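Local coordinates for methyltransferase domain-containing protein (Deinococcus radiodurans, PDB 3M33), which is of unknown function but probably acts as a methyltransferase, at residues 96-99 and 103-106. Sequence-based numbering, arbitrary orientation.
Sequences YEWN and ELPA. With SO4 (sulfate ion), chain D; SO4 (sulfate ion), chain H.
Pro105 sets its CD over a face of the Trp98 indole just beyond the end of strand 94-97, an outermost strand of the mixed sheet, where the chain loops back over the residues it has just left. The Trp98 side chain tells most of the story. Its CB lies 3.7 Å from Pro105 CG, and with CG of the indole anti to the backbone N (chi1 -170°) one face of the ring is turned to meet the proline. Trp98 CG also meets Pro105 CG, while CD2, CE2 and CE3 take up Pro105 CD; that methylene stands 3.7 Å from the centroid of the five-membered ring, only 18° off its normal, a CH-pi contact. The two side chains cross at about a right angle. On the pyrrole rim, CD1 has a sulfate oxygen, O3 of the chain D ion, near the ring plane, and the same oxygen accepts a hydrogen bond of 3.0 Å from Asn99 N. Next comes NE1, whose hydrogen bond goes to Lys101 O, in the three residues linking the segments; Glu103 O is close by at 3.4 Å and also lies near CZ2. At the far end, CH2 touches Leu104 CD2 at 3.8 Å: although Leu104 CB leads away from 96-99, the branch end returns to the indole. Tyr76 packs edge-to-face with the indole.

Two residues earlier, Tyr96 extends the contact more loosely, its CD1 4.2 Å from Pro105 CB and its CE1 3.9 Å from Ala106 O. Between the two aromatics, Glu97 N donates to two oxygens of the second sulfate, in chain H. Both ions probably came from the crystallisation liquor. The clear contacts between 96-99 and 103-106 are apolar and CH-pi, while the indole N-H is satisfied by the linking residues.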
# COMPACT_ATOMS: atom_id res chain seq x y z
N TYR A 96 -3.38 -14.72 -6.32
CA TYR A 96 -3.72 -15.75 -5.35
C TYR A 96 -4.64 -15.22 -4.25
O TYR A 96 -4.52 -14.08 -3.81
CB TYR A 96 -2.43 -16.30 -4.72
CG TYR A 96 -1.48 -16.93 -5.72
CD1 TYR A 96 -1.53 -18.29 -6.00
CD2 TYR A 96 -0.54 -16.15 -6.38
CE1 TYR A 96 -0.66 -18.86 -6.92
CE2 TYR A 96 0.34 -16.71 -7.30
CZ TYR A 96 0.27 -18.07 -7.57
OH TYR A 96 1.15 -18.62 -8.48
N GLU A 97 -5.55 -16.07 -3.80
CA GLU A 97 -6.49 -15.73 -2.75
C GLU A 97 -5.88 -16.18 -1.44
O GLU A 97 -5.72 -17.37 -1.22
CB GLU A 97 -7.81 -16.47 -2.98
CG GLU A 97 -8.93 -16.05 -2.07
CD GLU A 97 -10.20 -16.85 -2.33
OE1 GLU A 97 -10.98 -17.04 -1.37
OE2 GLU A 97 -10.42 -17.28 -3.48
N TRP A 98 -5.52 -15.24 -0.58
CA TRP A 98 -4.82 -15.57 0.64
C TRP A 98 -5.05 -14.49 1.69
O TRP A 98 -5.08 -13.30 1.36
CB TRP A 98 -3.32 -15.75 0.37
CG TRP A 98 -2.55 -16.34 1.51
CD1 TRP A 98 -2.99 -17.29 2.38
CD2 TRP A 98 -1.20 -16.04 1.90
NE1 TRP A 98 -2.02 -17.59 3.29
CE2 TRP A 98 -0.90 -16.84 3.02
CE3 TRP A 98 -0.22 -15.17 1.42
CZ2 TRP A 98 0.33 -16.80 3.67
CZ3 TRP A 98 1.02 -15.13 2.06
CH2 TRP A 98 1.28 -15.94 3.17
N ASN A 99 -5.22 -14.90 2.94
CA ASN A 99 -5.35 -13.96 4.04
C ASN A 99 -4.01 -13.68 4.70
O ASN A 99 -3.96 -13.06 5.76
CB ASN A 99 -6.32 -14.49 5.10
CG ASN A 99 -5.82 -15.75 5.76
OD1 ASN A 99 -4.76 -16.26 5.41
ND2 ASN A 99 -6.58 -16.27 6.72
N GLU A 103 -0.11 -21.66 6.00
CA GLU A 103 0.80 -22.06 4.93
C GLU A 103 0.66 -21.19 3.69
O GLU A 103 -0.41 -20.62 3.43
CB GLU A 103 0.64 -23.54 4.59
CG GLU A 103 1.27 -24.46 5.63
CD GLU A 103 0.91 -25.92 5.44
OE1 GLU A 103 0.40 -26.27 4.35
OE2 GLU A 103 1.13 -26.71 6.38
N LEU A 104 1.74 -21.08 2.92
CA LEU A 104 1.72 -20.31 1.69
C LEU A 104 0.78 -20.97 0.70
O LEU A 104 0.67 -22.20 0.66
CB LEU A 104 3.12 -20.24 1.09
CG LEU A 104 4.24 -19.82 2.03
CD1 LEU A 104 5.59 -20.01 1.33
CD2 LEU A 104 4.05 -18.38 2.47
N PRO A 105 0.09 -20.17 -0.10
CA PRO A 105 -0.75 -20.70 -1.17
C PRO A 105 0.05 -21.66 -2.02
O PRO A 105 1.22 -21.39 -2.31
CB PRO A 105 -1.08 -19.46 -1.99
CG PRO A 105 -1.02 -18.35 -1.03
CD PRO A 105 0.08 -18.69 -0.08
N ALA A 106 -0.57 -22.76 -2.40
CA ALA A 106 0.08 -23.72 -3.27
C ALA A 106 0.37 -23.03 -4.59
O ALA A 106 -0.47 -22.32 -5.14
CB ALA A 106 -0.80 -24.94 -3.48
S SO4 D . -7.66 -17.73 2.68
O1 SO4 D . -8.12 -16.41 2.26
O2 SO4 D . -7.82 -18.66 1.55
O3 SO4 D . -6.25 -17.69 3.06
O4 SO4 D . -8.46 -18.18 3.83
S SO4 H . -6.03 -19.10 -5.44
O1 SO4 H . -5.09 -19.46 -6.51
O2 SO4 H . -7.08 -20.12 -5.33
O3 SO4 H . -5.31 -19.00 -4.18
O4 SO4 H . -6.67 -17.82 -5.76